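Local coordinates for FAD-dependent oxidoreductase (Actinomadura kijaniata, PDB 3M9V), which is a flavin-dependent oxidoreductase of the acyl-CoA dehydrogenase family that acts in D-kijanose biosynthesis, probably on a dTDP-linked sugar, at residues Leu110-Gly113 with Tyr114-Arg117; Ala123-Leu126 with Ala127-Leu131; Val261-Leu264 with Gly265-Gly269; Ala343-Ala346 with Val347-Ala351. All blocks are in the same frame, centred on the assembly; numbering follows the deposited sequence.

Contact 1 (Leu110-Gly113 with Tyr114-Arg117). With TYD (thymidine-5'-diphosphate), chain B.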
# COMPACT_ATOMS: atom_id res chain seq x y z
N LEU A 110 -25.49 20.79 18.08
CA LEU A 110 -25.74 21.21 16.71
C LEU A 110 -27.03 20.67 16.12
O LEU A 110 -27.73 21.41 15.43
CB LEU A 110 -24.59 20.80 15.79
CG LEU A 110 -23.19 21.31 16.16
CD1 LEU A 110 -22.15 20.68 15.18
CD2 LEU A 110 -23.17 22.85 16.05
N THR A 111 -27.39 19.41 16.35
CA THR A 111 -28.63 18.98 15.69
C THR A 111 -29.86 19.44 16.49
O THR A 111 -30.93 19.63 15.90
CB THR A 111 -28.66 17.46 15.50
OG1 THR A 111 -28.40 16.84 16.77
CG2 THR A 111 -27.55 17.02 14.56
N LEU A 112 -29.74 19.60 17.81
CA LEU A 112 -30.84 20.14 18.59
C LEU A 112 -31.04 21.61 18.24
O LEU A 112 -32.18 22.04 18.18
CB LEU A 112 -30.70 19.99 20.10
CG LEU A 112 -31.01 18.58 20.59
CD1 LEU A 112 -30.76 18.52 22.10
CD2 LEU A 112 -32.40 18.08 20.18
N GLY A 113 -29.94 22.34 18.03
CA GLY A 113 -29.99 23.72 17.57
C GLY A 113 -30.73 23.88 16.24
O GLY A 113 -31.36 24.90 15.96
N TYR A 114 -30.68 22.86 15.41
CA TYR A 114 -31.43 22.92 14.16
C TYR A 114 -32.90 22.57 14.38
O TYR A 114 -33.78 23.08 13.68
CB TYR A 114 -30.79 21.90 13.21
CG TYR A 114 -31.48 21.80 11.87
CD1 TYR A 114 -30.94 22.43 10.75
CD2 TYR A 114 -32.66 21.08 11.74
CE1 TYR A 114 -31.56 22.33 9.52
CE2 TYR A 114 -33.30 20.98 10.51
CZ TYR A 114 -32.75 21.62 9.42
OH TYR A 114 -33.36 21.54 8.19
N GLU A 115 -33.19 21.67 15.30
CA GLU A 115 -34.58 21.39 15.67
C GLU A 115 -35.24 22.64 16.24
O GLU A 115 -36.35 23.02 15.87
CB GLU A 115 -34.63 20.29 16.73
CG GLU A 115 -34.26 18.91 16.24
CD GLU A 115 -35.34 18.36 15.32
OE1 GLU A 115 -35.23 17.21 14.85
OE2 GLU A 115 -36.33 19.08 15.09
N TRP A 116 -34.52 23.29 17.15
CA TRP A 116 -34.93 24.55 17.75
C TRP A 116 -35.31 25.63 16.73
O TRP A 116 -36.33 26.30 16.89
CB TRP A 116 -33.84 25.05 18.70
CG TRP A 116 -34.21 26.31 19.43
CD1 TRP A 116 -35.27 26.48 20.27
CD2 TRP A 116 -33.54 27.58 19.38
NE1 TRP A 116 -35.30 27.76 20.75
CE2 TRP A 116 -34.25 28.47 20.22
CE3 TRP A 116 -32.39 28.05 18.73
CZ2 TRP A 116 -33.87 29.79 20.42
CZ3 TRP A 116 -32.02 29.37 18.92
CH2 TRP A 116 -32.76 30.23 19.75
N ARG A 117 -34.53 25.79 15.67
CA ARG A 117 -34.75 26.85 14.69
C ARG A 117 -35.69 26.42 13.56
O ARG A 117 -36.27 27.28 12.91
CB ARG A 117 -33.42 27.25 14.02
CG ARG A 117 -32.45 28.04 14.88
CD ARG A 117 -31.17 28.32 14.11
NE ARG A 117 -29.95 28.33 14.93
CZ ARG A 117 -29.51 29.39 15.60
NH1 ARG A 117 -28.38 29.33 16.30
NH2 ARG A 117 -30.19 30.54 15.58
PA TYD B . -29.78 11.87 13.03
O1A TYD B . -30.44 11.28 14.26
O2A TYD B . -28.31 11.62 12.74
O3A TYD B . -30.65 11.50 11.73
PB TYD B . -31.63 10.23 11.85
O1B TYD B . -30.81 9.22 12.63
O2B TYD B . -31.75 9.92 10.37
O3B TYD B . -32.85 10.82 12.54
O5' TYD B . -30.08 13.46 12.92
C5' TYD B . -31.39 13.99 12.71
C4' TYD B . -31.13 15.38 13.29
O4' TYD B . -30.28 16.13 12.43
C3' TYD B . -32.38 16.21 13.50
O3' TYD B . -32.40 16.31 14.93
C2' TYD B . -32.01 17.59 12.99
C1' TYD B . -30.55 17.53 12.53
N1 TYD B . -30.41 18.13 11.19
C2 TYD B . -29.47 19.05 10.96
O2 TYD B . -28.73 19.42 11.90
N3 TYD B . -29.36 19.59 9.73
C4 TYD B . -30.17 19.19 8.71
O4 TYD B . -30.04 19.70 7.58
C5 TYD B . -31.14 18.23 8.94
C5M TYD B . -32.09 17.73 7.89
C6 TYD B . -31.23 17.71 10.23
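Thr111 and Glu115 sit one turn apart on helix 96-118, and with Tyr114 they turn one helix face toward the bound dTDP. The helix belongs to the N-terminal domain of the acyl-CoA dehydrogenase fold. Its backbone donors are met by carbonyls of the turn before. Trp116 N bonds to Leu112 O at 2.8 Å, nearly straight at 172°. Glu115 N reaches Thr111 O at 3.1 Å. Tyr114 N bonds to Leu110 O at 3.3 Å and more weakly to Thr111 O, so two carbonyls share this donor. Arg117 N makes only a weak bond to Gly113 O.

The thymine lies over one face of the Tyr114 ring, with TYD N3 3.4 Å from Tyr114 CD1 and offset toward the ring's rim. Tyr114 CG is anti to its own backbone N (chi1 178°), which lays the ring face against the base. The methine and methyl of Thr111 cover the sugar: CB is 3.5 Å from TYD C1', and CG2 packs against C1' and O4'. Ser259, Gln256 and Arg332 supply further hydrogen bonds to dTDP. Farther along the helix, Arg117 pairs with Glu72, and Trp116 NE1 has a weak hydrogen bond to Glu128. Glu115 is bent at chi2 (-71°), and this fold carries its carboxylate to the deoxyribose. Its OE1 forms a salt bridge with Arg242, and the same oxygen accepts a hydrogen bond from the sugar, TYD O3' to Glu115 OE1 at 3.0 Å.

Contact 2 (Ala123-Leu126 with Ala127-Leu131)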
# COMPACT_ATOMS: atom_id res chain seq x y z
N ALA A 123 -41.07 20.02 18.72
CA ALA A 123 -39.61 19.89 18.61
C ALA A 123 -38.88 21.09 19.22
O ALA A 123 -37.97 20.92 20.05
CB ALA A 123 -39.21 19.70 17.16
N ARG A 124 -39.28 22.30 18.81
CA ARG A 124 -38.61 23.50 19.28
C ARG A 124 -38.62 23.65 20.80
O ARG A 124 -37.61 24.04 21.38
CB ARG A 124 -39.22 24.76 18.68
CG ARG A 124 -38.95 24.97 17.20
CD ARG A 124 -39.28 26.41 16.82
NE ARG A 124 -40.64 26.76 17.23
CZ ARG A 124 -41.73 26.54 16.49
NH1 ARG A 124 -42.93 26.89 16.93
NH2 ARG A 124 -41.63 25.97 15.29
N THR A 125 -39.77 23.37 21.41
CA THR A 125 -39.97 23.51 22.86
C THR A 125 -39.06 22.51 23.58
O THR A 125 -38.37 22.85 24.54
CB THR A 125 -41.41 23.10 23.27
OG1 THR A 125 -42.36 23.85 22.50
CG2 THR A 125 -41.66 23.38 24.74
N LEU A 126 -39.10 21.26 23.10
CA LEU A 126 -38.33 20.19 23.70
C LEU A 126 -36.83 20.43 23.51
O LEU A 126 -36.08 20.39 24.48
CB LEU A 126 -38.79 18.85 23.11
CG LEU A 126 -37.86 17.69 23.45
CD1 LEU A 126 -37.94 17.43 24.95
CD2 LEU A 126 -38.30 16.44 22.69
N ALA A 127 -36.42 20.71 22.28
CA ALA A 127 -35.04 21.08 21.96
C ALA A 127 -34.55 22.21 22.85
O ALA A 127 -33.44 22.14 23.41
CB ALA A 127 -34.93 21.51 20.50
N GLU A 128 -35.38 23.25 22.98
CA GLU A 128 -35.02 24.41 23.81
C GLU A 128 -34.77 24.04 25.28
O GLU A 128 -33.81 24.47 25.93
CB GLU A 128 -36.06 25.54 23.74
CG GLU A 128 -35.64 26.73 24.59
CD GLU A 128 -36.50 27.97 24.48
OE1 GLU A 128 -36.49 28.73 25.46
OE2 GLU A 128 -37.15 28.24 23.44
N ARG A 129 -35.66 23.20 25.81
CA ARG A 129 -35.46 22.77 27.20
C ARG A 129 -34.14 22.02 27.36
O ARG A 129 -33.34 22.31 28.25
CB ARG A 129 -36.62 21.94 27.74
CG ARG A 129 -36.63 22.01 29.27
CD ARG A 129 -38.01 22.10 29.92
NE ARG A 129 -38.84 20.93 29.67
CZ ARG A 129 -39.89 20.91 28.85
NH1 ARG A 129 -40.56 19.77 28.69
NH2 ARG A 129 -40.28 22.01 28.21
N ILE A 130 -33.89 21.06 26.47
CA ILE A 130 -32.63 20.33 26.59
C ILE A 130 -31.37 21.19 26.47
O ILE A 130 -30.39 21.03 27.21
CB ILE A 130 -32.61 19.16 25.60
CG1 ILE A 130 -33.78 18.23 25.95
CG2 ILE A 130 -31.28 18.44 25.70
CD1 ILE A 130 -34.02 17.11 24.95
N LEU A 131 -31.38 22.08 25.48
CA LEU A 131 -30.27 22.98 25.17
C LEU A 131 -29.93 23.89 26.36
O LEU A 131 -28.75 24.01 26.71
CB LEU A 131 -30.53 23.78 23.89
CG LEU A 131 -30.53 23.07 22.52
CD1 LEU A 131 -31.24 23.94 21.47
CD2 LEU A 131 -29.09 22.80 22.02
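Ala123 and Ala127 open a run of regular i to i+4 backbone hydrogen bonds in helix 121-136. The first, Ala127 N to Ala123 O, is 2.7 Å. The fourth, Ile130 N to Leu126 O, is 3.0 Å and nearly straight at 171°. Between them, Glu128 N bonds to Arg124 O and Arg129 N to Thr125 O. Leu131 N to Ala127 O continues the pattern.

Leu126 and Ile130 carry the apolar side-chain contact. They lie side by side and point the same way, with Leu126 CD1 3.9 Å from Ile130 CD1. Ile130 CG1 is anti to its carbonyl carbon (chi1 -61°). Its ethyl branch therefore runs back past Leu126 O, with CG1 3.5 Å from that oxygen, before CD1 meets the leucine. Ala127 CB rests close to Ala123 O. On another face, Thr125 and Arg129 also run alongside each other. Here Thr125 CG2 is 4.0 Å from Arg129 NH2, a loose approach oblique to the guanidinium. The hydroxyl of Thr125 is paired back along the helix, with Glu121 O.

Helix 121-136 packs on helix 96-118 in the N-terminal domain. Ile130 and Leu131 touch Leu112. Ala123 and Ala127 are small, consistent with close packing against the dTDP-binding Glu115. Glu128 extends from CB next to Arg124 O, and its carboxylate forms a salt bridge with Arg132. The contact is thus mixed in character: Leu126 and Ile130 meet as apolar groups, the alanines lie against a glutamate, and the polar ends of Thr125 and Glu128 have partners elsewhere.

Contact 3 (Val261-Leu264 with Gly265-Gly269); sequences VSVL and GVYVG
Val263 and Val266 meet through their methyls, CG2 to CG2 at 3.9 Å, with the two side chains set obliquely to each other. Val263 CG2 is anti to the backbone N, which swings it toward Val266. Val266 CB also lies 3.2 Å from Val263 O. That carbonyl accepts Val266 N at 3.0 Å, but the donor stands well above the carbonyl plane. The Tyr267 ring approaches the same oxygen, with CD2 3.5 Å from Val263 O, while its CE2 comes more loosely to Val263 CG1. Gly265 N bonds to Ser262 O at 3.0 Å, again from above the carbonyl plane. These successive i to i+3 bonds lie where a stretch with helical backbone angles leads into helix 264-283, in the C-terminal helical domain of the acyl-CoA dehydrogenase fold. Val268 N makes an i to i+4 bond to Leu264 O at 3.1 Å and 166°, in the carbonyl plane. Val268 CG2 packs against that oxygen too. Farther out, His103 and Leu100 of helix 96-118 press on Val263, and Ala99 on Val266. Met219, Ala382 and Met386 touch Tyr267. Its side chain lies about 8 Å from that of Phe385, a residue of the FMN site, which is empty in this chain.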
# COMPACT_ATOMS: atom_id res chain seq x y z
N VAL A 261 -19.88 13.69 11.40
CA VAL A 261 -18.71 14.04 10.59
C VAL A 261 -17.55 14.64 11.39
O VAL A 261 -16.36 14.46 11.07
CB VAL A 261 -19.07 14.88 9.33
CG1 VAL A 261 -19.40 16.31 9.73
CG2 VAL A 261 -17.85 14.85 8.40
N SER A 262 -17.89 15.33 12.49
CA SER A 262 -16.84 15.98 13.24
C SER A 262 -15.95 15.01 14.03
O SER A 262 -14.82 15.32 14.47
CB SER A 262 -17.41 17.21 13.98
OG SER A 262 -18.09 16.84 15.17
N VAL A 263 -16.47 13.81 14.24
CA VAL A 263 -15.72 12.76 14.92
C VAL A 263 -14.44 12.37 14.17
O VAL A 263 -13.60 11.70 14.76
CB VAL A 263 -16.56 11.47 15.17
CG1 VAL A 263 -16.46 10.53 14.00
CG2 VAL A 263 -16.02 10.76 16.41
N LEU A 264 -14.28 12.79 12.92
CA LEU A 264 -13.07 12.57 12.15
C LEU A 264 -11.90 13.27 12.87
O LEU A 264 -10.79 12.76 12.78
CB LEU A 264 -13.18 13.12 10.72
CG LEU A 264 -14.12 12.36 9.75
CD1 LEU A 264 -14.12 12.83 8.28
CD2 LEU A 264 -13.94 10.83 9.84
N GLY A 265 -12.15 14.40 13.53
CA GLY A 265 -11.12 15.07 14.32
C GLY A 265 -10.50 14.19 15.38
O GLY A 265 -9.32 14.35 15.74
N VAL A 266 -11.25 13.22 15.89
CA VAL A 266 -10.76 12.30 16.93
C VAL A 266 -9.57 11.49 16.40
O VAL A 266 -8.48 11.44 16.99
CB VAL A 266 -11.88 11.41 17.49
CG1 VAL A 266 -11.29 10.38 18.48
CG2 VAL A 266 -12.95 12.31 18.18
N TYR A 267 -9.75 10.93 15.21
CA TYR A 267 -8.77 9.97 14.64
C TYR A 267 -7.60 10.78 14.10
O TYR A 267 -6.45 10.34 14.20
CB TYR A 267 -9.46 9.09 13.58
CG TYR A 267 -10.60 8.37 14.28
CD1 TYR A 267 -10.30 7.37 15.22
CD2 TYR A 267 -11.94 8.67 14.04
CE1 TYR A 267 -11.32 6.70 15.92
CE2 TYR A 267 -12.97 7.99 14.74
CZ TYR A 267 -12.64 7.05 15.69
OH TYR A 267 -13.56 6.36 16.42
N VAL A 268 -7.88 12.00 13.62
CA VAL A 268 -6.78 12.88 13.28
C VAL A 268 -5.93 13.21 14.52
O VAL A 268 -4.69 13.26 14.43
CB VAL A 268 -7.23 14.21 12.58
CG1 VAL A 268 -5.99 15.03 12.23
CG2 VAL A 268 -8.09 13.95 11.32
N GLY A 269 -6.55 13.47 15.67
CA GLY A 269 -5.75 13.75 16.88
C GLY A 269 -4.93 12.58 17.38
O GLY A 269 -3.77 12.75 17.81

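Contact 4 (Ala343-Ala346 with Val347-Ala351); sequences AKLA and VNRLA
Lys344 and Asn348 cross at a slant, one turn apart on helix 329-362. The lysine leaves CB with CG anti to its backbone N (chi1 -173°). CG lies 3.7 Å from Asn348 ND2. CD continues the extended chain. CE passes the same amide nitrogen more loosely, at 4.1 Å. A bend at chi4 (-85°) then turns NZ back, to 3.3 Å from Asn348 ND2. Both nitrogens are donors, so this is no bond between them. NZ is instead gripped by three carbonyls, Gly383 O, Met386 O and Tyr389 O. Asn348 ND2 makes a weak bond to Gly383 O as well. Beneath, Asn348 N bonds to Lys344 O at 2.9 Å, and Asn348 CB packs on that oxygen.

This helix is part of the C-terminal helical domain. Ala343 and Val347 face helices 291-323 and 264-283. Arg349 forms a salt bridge with Glu299 of the second subunit, where Leu345 and Ala346 also pack on Ser302 of that subunit. The common Gly383 O is consistent with the close approach of the two donors. The buried NZ, probably charged, is satisfied by three main-chain oxygens, which tie the helix to the segment bearing Phe385 and Gln387 of the FMN site.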
# COMPACT_ATOMS: atom_id res chain seq x y z
N ALA A 343 -14.11 11.14 2.73
CA ALA A 343 -13.09 11.50 3.73
C ALA A 343 -12.92 10.44 4.81
O ALA A 343 -11.80 10.16 5.25
CB ALA A 343 -13.39 12.87 4.39
N LYS A 344 -14.03 9.86 5.26
CA LYS A 344 -14.00 8.80 6.27
C LYS A 344 -13.20 7.58 5.84
O LYS A 344 -12.39 7.04 6.60
CB LYS A 344 -15.43 8.35 6.66
CG LYS A 344 -15.44 7.38 7.84
CD LYS A 344 -16.87 6.93 8.22
CE LYS A 344 -16.97 6.37 9.64
NZ LYS A 344 -16.58 4.95 9.52
N LEU A 345 -13.41 7.13 4.61
CA LEU A 345 -12.64 5.98 4.14
C LEU A 345 -11.14 6.29 4.13
O LEU A 345 -10.32 5.46 4.54
CB LEU A 345 -13.15 5.57 2.76
CG LEU A 345 -12.83 4.15 2.29
CD1 LEU A 345 -13.96 3.77 1.35
CD2 LEU A 345 -11.62 4.26 1.40
N ALA A 346 -10.76 7.47 3.67
CA ALA A 346 -9.35 7.89 3.67
C ALA A 346 -8.85 7.98 5.09
O ALA A 346 -7.78 7.47 5.40
CB ALA A 346 -9.25 9.24 3.02
N VAL A 347 -9.61 8.62 5.98
CA VAL A 347 -9.17 8.72 7.38
C VAL A 347 -8.90 7.35 8.04
O VAL A 347 -7.89 7.17 8.73
CB VAL A 347 -10.19 9.49 8.23
CG1 VAL A 347 -9.85 9.33 9.74
CG2 VAL A 347 -10.14 10.95 7.82
N ASN A 348 -9.81 6.40 7.84
CA ASN A 348 -9.71 5.06 8.41
C ASN A 348 -8.60 4.20 7.81
O ASN A 348 -8.22 3.18 8.37
CB ASN A 348 -11.04 4.31 8.20
CG ASN A 348 -12.10 4.75 9.18
OD1 ASN A 348 -11.73 5.33 10.19
ND2 ASN A 348 -13.38 4.51 8.91
N ARG A 349 -8.05 4.59 6.66
CA ARG A 349 -6.84 3.93 6.20
C ARG A 349 -5.62 4.73 6.61
O ARG A 349 -4.65 4.15 7.10
CB ARG A 349 -6.85 3.69 4.68
CG ARG A 349 -5.84 2.64 4.26
CD ARG A 349 -6.27 1.91 3.00
NE ARG A 349 -7.58 1.28 3.12
CZ ARG A 349 -8.44 1.21 2.11
NH1 ARG A 349 -9.62 0.63 2.26
NH2 ARG A 349 -8.11 1.72 0.94
N LEU A 350 -5.63 6.05 6.48
CA LEU A 350 -4.42 6.79 6.80
C LEU A 350 -4.09 6.82 8.29
O LEU A 350 -2.93 6.65 8.65
CB LEU A 350 -4.46 8.22 6.29
CG LEU A 350 -4.43 8.42 4.77
CD1 LEU A 350 -4.75 9.87 4.41
CD2 LEU A 350 -3.09 7.98 4.21
N ALA A 351 -5.07 7.10 9.14
CA ALA A 351 -4.74 7.23 10.56
C ALA A 351 -4.12 5.94 11.14
O ALA A 351 -3.06 6.01 11.75
CB ALA A 351 -5.89 7.85 11.39

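In the fold
From the N terminus the four contacts come in series, and none nests within or crosses another. Each is local, spanning about two turns of chain, so none closes a long loop. Contact 1, near the end of helix 96-118, is followed after a short turn by contact 2 on helix 121-136. Their centres are 8 Å apart, and they touch where the two helices pack in the N-terminal domain. After the sheet of the middle domain, contact 3 joins the stretch after helix 253-260 to helix 264-283. Contact 4 lies later, on helix 329-362. These two also touch, as Tyr267 CB packs on Val347 CG1 at 3.9 Å. Contacts 2 and 4 lie on opposite sides of the chain's centre, their centres about 35 Å apart.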